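Local coordinates for protein glutamate receptor 1 (Adineta vaga, PDB 4IO2) that binds L-glutamate through this ligand-binding domain and, as part of the full-length receptor, probably acts as a glutamate-gated ion channel, at residues Asp143-Leu146 against Arg147-Gly151; Leu237-Lys240 against Trp241-Lys245. All coordinates share one frame; numbering follows the deposited sequence. Where two conformers were deposited one is given.

Interaction 1 of 2, residues Asp143-Leu146 against Arg147-Gly151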
loop_
_atom_site.group_PDB
_atom_site.type_symbol
_atom_site.label_atom_id
_atom_site.label_comp_id
_atom_site.label_asym_id
_atom_site.label_seq_id
_atom_site.Cartn_x
_atom_site.Cartn_y
_atom_site.Cartn_z
ATOM N N ASP A 143 2.654 -16.103 10.934
ATOM C CA ASP A 143 2.327 -15.246 12.070
ATOM C C ASP A 143 0.849 -14.897 12.167
ATOM O O ASP A 143 0.333 -14.731 13.280
ATOM C CB ASP A 143 3.240 -14.046 12.187
ATOM C CG ASP A 143 4.669 -14.466 12.536
ATOM O OD1 ASP A 143 4.895 -15.297 13.473
ATOM O OD2 ASP A 143 5.551 -14.051 11.804
ATOM N N TYR A 144 0.153 -14.833 11.033
ATOM C CA TYR A 144 -1.290 -14.662 11.073
ATOM C C TYR A 144 -1.934 -15.836 11.809
ATOM O O TYR A 144 -2.798 -15.645 12.666
ATOM C CB TYR A 144 -1.878 -14.511 9.648
ATOM C CG TYR A 144 -3.359 -14.321 9.664
ATOM C CD1 TYR A 144 -4.216 -15.418 9.720
ATOM C CD2 TYR A 144 -3.919 -13.049 9.632
ATOM C CE1 TYR A 144 -5.573 -15.240 9.748
ATOM C CE2 TYR A 144 -5.272 -12.868 9.675
ATOM C CZ TYR A 144 -6.093 -13.961 9.727
ATOM O OH TYR A 144 -7.460 -13.782 9.780
ATOM N N TYR A 145 -1.553 -17.042 11.433
ATOM C CA TYR A 145 -2.101 -18.236 12.062
ATOM C C TYR A 145 -1.903 -18.178 13.566
ATOM O O TYR A 145 -2.849 -18.448 14.347
ATOM C CB TYR A 145 -1.436 -19.474 11.474
ATOM C CG TYR A 145 -1.957 -20.754 12.079
ATOM C CD1 TYR A 145 -1.417 -21.247 13.250
ATOM C CD2 TYR A 145 -2.993 -21.475 11.477
ATOM C CE1 TYR A 145 -1.871 -22.400 13.829
ATOM C CE2 TYR A 145 -3.473 -22.622 12.062
ATOM C CZ TYR A 145 -2.891 -23.088 13.230
ATOM O OH TYR A 145 -3.335 -24.241 13.831
ATOM N N LEU A 146 -0.677 -17.884 13.994
ATOM C CA LEU A 146 -0.337 -17.943 15.407
ATOM C C LEU A 146 -1.102 -16.881 16.216
ATOM O O LEU A 146 -1.494 -17.135 17.364
ATOM C CB LEU A 146 1.173 -17.787 15.602
ATOM C CG LEU A 146 2.022 -18.966 15.110
ATOM C CD1 LEU A 146 3.504 -18.621 15.137
ATOM C CD2 LEU A 146 1.708 -20.241 15.864
ATOM N N ARG A 147 -1.376 -15.724 15.624
ATOM C CA ARG A 147 -2.153 -14.705 16.328
ATOM C C ARG A 147 -3.667 -14.935 16.286
ATOM O O ARG A 147 -4.350 -14.691 17.280
ATOM C CB ARG A 147 -1.852 -13.311 15.782
ATOM C CG ARG A 147 -2.592 -12.192 16.549
ATOM C CD ARG A 147 -2.379 -10.801 15.935
ATOM N NE ARG A 147 -2.905 -10.808 14.579
ATOM C CZ ARG A 147 -2.170 -10.835 13.474
ATOM N NH1 ARG A 147 -0.841 -10.753 13.524
ATOM N NH2 ARG A 147 -2.796 -10.925 12.308
ATOM N N GLU A 148 -4.187 -15.363 15.139
ATOM C CA GLU A 148 -5.638 -15.358 14.892
ATOM C C GLU A 148 -6.361 -16.678 15.063
ATOM O O GLU A 148 -7.566 -16.697 15.304
ATOM C CB GLU A 148 -5.927 -14.909 13.470
ATOM C CG GLU A 148 -5.332 -13.583 13.140
ATOM C CD GLU A 148 -6.119 -12.414 13.646
ATOM O OE1 GLU A 148 -7.329 -12.565 13.895
ATOM O OE2 GLU A 148 -5.520 -11.323 13.759
ATOM N N ILE A 149 -5.638 -17.779 14.922
ATOM C CA ILE A 149 -6.253 -19.095 14.976
ATOM C C ILE A 149 -5.859 -19.855 16.238
ATOM O O ILE A 149 -6.723 -20.364 16.958
ATOM C CB ILE A 149 -5.909 -19.910 13.724
ATOM C CG1 ILE A 149 -6.579 -19.265 12.512
ATOM C CG2 ILE A 149 -6.380 -21.342 13.886
ATOM C CD1 ILE A 149 -6.096 -19.793 11.258
ATOM N N SER A 150 -4.567 -19.943 16.537
ATOM C CA SER A 150 -4.134 -20.889 17.575
ATOM C C SER A 150 -3.653 -20.286 18.883
ATOM O O SER A 150 -3.190 -21.021 19.738
ATOM C CB SER A 150 -2.995 -21.742 17.028
ATOM O OG SER A 150 -1.821 -20.931 16.853
ATOM N N GLY A 151 -3.756 -18.980 19.073
ATOM C CA GLY A 151 -3.364 -18.398 20.356
ATOM C C GLY A 151 -1.889 -18.609 20.681
ATOM O O GLY A 151 -1.490 -18.774 21.848
#
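Glu148 folds back over the ring of Tyr144, one turn earlier: its CG lies 3.5 Å from the centroid of the Tyr144 ring, over the centre of one face, a CH-pi contact. The bend of the Glu148 chain at its second torsion (chi2 -80°) brings the carboxylate back beside Arg147; its plane lies 20° from that of the Tyr144 ring. Arg147 and Glu148 form a salt bridge in which the guanidinium comes side-on, NE at 2.8 Å and NH2 at 3.1 Å both hydrogen-bonded to the single atom Glu148 OE2, which lies close to the guanidinium plane and is met on its anti side. The arginine plane stands almost perpendicular to the Tyr144 ring, and its NH2 approaches Tyr144 CD2 to 3.6 Å. In the next layer Ile149 lays CB over one face of the Tyr145 ring, offset toward the rim, a second CH-pi contact. Ser150 OG reaches Tyr145 CE1 at 3.4 Å but is hydrogen-bonded to Ser153 O.

These contacts line the last turn of helix 140-148, the helix of a beta-alpha-beta unit between strands 134-136 and 157-159 in the periplasmic-binding-protein-like fold. The regular i to i+4 bonds from Arg147 N, Glu148 N and Ile149 N finish in a fork: Tyr145 O takes Ile149 N at 2.9 Å and Ser150 N at 3.2 Å, two donors on one carbonyl where the chain leaves the helix. A positive phi at Gly151 turns it onward. Both tyrosine hydroxyls are hydrogen-bonded from outside, Tyr144 OH with Lys124 NZ and Tyr145 OH with Asn155 OD1. The Tyr145 ring packs edge-to-face with Phe156, and Arg147 lies against Glu230 of the second subunit.

Interaction 2 of 2, residues Leu237-Lys240 against Trp241-Lys245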
loop_
_atom_site.group_PDB
_atom_site.type_symbol
_atom_site.label_atom_id
_atom_site.label_comp_id
_atom_site.label_asym_id
_atom_site.label_seq_id
_atom_site.Cartn_x
_atom_site.Cartn_y
_atom_site.Cartn_z
ATOM N N LEU A 237 3.124 -4.208 -15.810
ATOM C CA LEU A 237 3.852 -5.418 -15.492
ATOM C C LEU A 237 2.940 -6.446 -14.849
ATOM O O LEU A 237 3.028 -7.641 -15.155
ATOM C CB LEU A 237 5.008 -5.131 -14.534
ATOM C CG LEU A 237 6.266 -4.584 -15.154
ATOM C CD1 LEU A 237 7.275 -4.301 -14.061
ATOM C CD2 LEU A 237 6.795 -5.636 -16.135
ATOM N N LYS A 238 2.073 -5.984 -13.950
ATOM C CA LYS A 238 1.142 -6.902 -13.316
ATOM C C LYS A 238 0.237 -7.551 -14.381
ATOM O O LYS A 238 0.019 -8.776 -14.373
ATOM C CB LYS A 238 0.348 -6.206 -12.207
ATOM C CG LYS A 238 -0.505 -7.179 -11.390
ATOM C CD LYS A 238 -1.231 -6.467 -10.266
ATOM C CE LYS A 238 -0.256 -6.124 -9.137
ATOM N NZ LYS A 238 -0.932 -5.440 -7.981
ATOM N N LYS A 239 -0.303 -6.738 -15.294
ATOM C CA LYS A 239 -1.166 -7.247 -16.342
ATOM C C LYS A 239 -0.419 -8.258 -17.212
ATOM O O LYS A 239 -0.925 -9.359 -17.500
ATOM C CB LYS A 239 -1.746 -6.113 -17.194
ATOM C CG LYS A 239 -2.560 -6.566 -18.410
ATOM C CD LYS A 239 -3.116 -5.382 -19.201
ATOM C CE LYS A 239 -3.891 -5.819 -20.458
ATOM N NZ LYS A 239 -4.616 -4.700 -21.130
ATOM N N LYS A 240 0.814 -7.933 -17.582
ATOM C CA LYS A 240 1.610 -8.807 -18.456
ATOM C C LYS A 240 1.779 -10.217 -17.878
ATOM O O LYS A 240 1.628 -11.207 -18.571
ATOM C CB LYS A 240 2.994 -8.193 -18.717
ATOM C CG LYS A 240 3.954 -9.088 -19.481
ATOM C CD LYS A 240 5.312 -8.435 -19.713
ATOM C CE LYS A 240 6.259 -9.424 -20.382
ATOM N NZ LYS A 240 7.627 -8.855 -20.569
ATOM N N TRP A 241 2.125 -10.307 -16.597
ATOM C CA TRP A 241 2.454 -11.578 -15.985
ATOM C C TRP A 241 1.265 -12.292 -15.341
ATOM O O TRP A 241 1.321 -13.507 -15.173
ATOM C CB TRP A 241 3.600 -11.383 -14.968
ATOM C CG TRP A 241 4.886 -11.041 -15.693
ATOM C CD1 TRP A 241 5.450 -9.791 -15.879
ATOM C CD2 TRP A 241 5.723 -11.959 -16.428
ATOM N NE1 TRP A 241 6.584 -9.899 -16.640
ATOM C CE2 TRP A 241 6.772 -11.201 -17.004
ATOM C CE3 TRP A 241 5.693 -13.340 -16.634
ATOM C CZ2 TRP A 241 7.780 -11.777 -17.759
ATOM C CZ3 TRP A 241 6.695 -13.930 -17.414
ATOM C CH2 TRP A 241 7.728 -13.137 -17.979
ATOM N N PHE A 242 0.234 -11.566 -14.928
ATOM C CA PHE A 242 -0.833 -12.171 -14.116
ATOM C C PHE A 242 -2.182 -12.284 -14.802
ATOM O O PHE A 242 -3.043 -13.039 -14.343
ATOM C CB PHE A 242 -1.020 -11.418 -12.800
ATOM C CG PHE A 242 0.146 -11.592 -11.840
ATOM C CD1 PHE A 242 1.281 -10.790 -11.963
ATOM C CD2 PHE A 242 0.128 -12.587 -10.870
ATOM C CE1 PHE A 242 2.358 -10.963 -11.077
ATOM C CE2 PHE A 242 1.200 -12.758 -9.977
ATOM C CZ PHE A 242 2.317 -11.948 -10.116
ATOM N N GLN A 243 -2.392 -11.638 -15.940
ATOM C CA GLN A 243 -3.711 -11.767 -16.610
ATOM C C GLN A 243 -4.132 -13.160 -17.155
ATOM O O GLN A 243 -5.288 -13.433 -17.400
ATOM C CB GLN A 243 -3.903 -10.684 -17.655
ATOM C CG GLN A 243 -4.556 -9.464 -17.045
ATOM C CD GLN A 243 -5.341 -8.598 -18.058
ATOM O OE1 GLN A 243 -5.285 -8.807 -19.285
ATOM N NE2 GLN A 243 -6.074 -7.620 -17.534
ATOM N N THR A 244 -3.212 -14.064 -17.294
ATOM C CA THR A 244 -3.492 -15.307 -17.967
ATOM C C THR A 244 -4.433 -16.226 -17.167
ATOM O O THR A 244 -4.370 -16.273 -15.944
ATOM C CB THR A 244 -2.121 -16.031 -18.140
ATOM O OG1 THR A 244 -1.145 -15.086 -18.645
ATOM C CG2 THR A 244 -2.256 -17.301 -19.096
ATOM N N LYS A 245 -5.268 -16.986 -17.874
ATOM C CA LYS A 245 -6.135 -17.989 -17.270
ATOM C C LYS A 245 -6.295 -19.170 -18.225
ATOM O O LYS A 245 -7.163 -19.147 -19.094
ATOM C CB LYS A 245 -7.491 -17.360 -16.971
ATOM C CG LYS A 245 -8.461 -18.191 -16.224
ATOM C CD LYS A 245 -9.579 -17.274 -15.684
ATOM C CE LYS A 245 -9.057 -15.870 -15.325
ATOM N NZ LYS A 245 -10.073 -15.041 -14.614
#
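Leu237 O, Lys238 O and Lys239 O receive the amides of Trp241, Phe242 and Gln243 in turn, three consecutive i to i+4 bonds at the C-terminal end of helix 233-242. The bond from Phe242 N to Lys238 O, at 2.9 Å, is the shortest of the three although its N-H...O angle is 142°; Gln243 N reaches Lys239 O at 3.1 Å, and Trp241 N stands 3.2 Å from Leu237 O.

Lys240 and Trp241, neighbours in sequence, run side by side in the same direction. Lys240, its CG turned opposite the backbone N (chi1 173°) and its chain straight beyond, lies along the indole: CG makes a CH-pi contact over the five-membered ring, 4.1 Å from its centroid and offset toward the rim, and CD follows at 3.6 Å from Trp241 NE1. Both polar ends converge on one acceptor, Asp43 OD2, which takes a salt bridge from Lys240 NZ and a hydrogen bond from Trp241 NE1. Asp43 belongs to helix 40-52, so this end of helix 233-242 packs against that helix within the bilobed ligand-binding domain, with Leu237 reaching Tyr40, Asp43 and Tyr47. Leu237 O lies at the edge of the indole, 3.3 Å from Trp241 CD1.

Phe242 presents its edge to Lys238 O, CD1 lying 3.4 Å from that oxygen in the plane of the ring. The same edge atom, Phe242 CD1, is 4.1 Å from Lys238 CG, where the two side chains pass each other at a slant. Beyond the segments, the Phe242 ring packs edge-to-face with Phe20, and Lys238 NZ is hydrogen-bonded to Ser103 OG. On the exposed side the Gln243 amide lies across the aliphatic part of Lys239, with Gln243 CD 3.5 Å from Lys239 CG.

Overall arrangement
From the N terminus, interaction 1 comes first, at the end of helix 140-148 where the chain turns toward strand 157-159 of its beta-alpha-beta unit. Interaction 2 follows in series at the end of helix 233-242, just before the C-terminal residues. Each is one unbroken piece of chain closing only a helical turn, so they neither nest nor cross. The centres of interactions 1 and 2 are about 32 Å apart, on opposite sides of the chain's centre. The nearest atoms of interactions 1 and 2 are about 19 Å apart. Residues 143-151 tie their helix to nearby loops and approach the second subunit; residues 237-245 link the late helix to helix 40-52, far earlier in the chain.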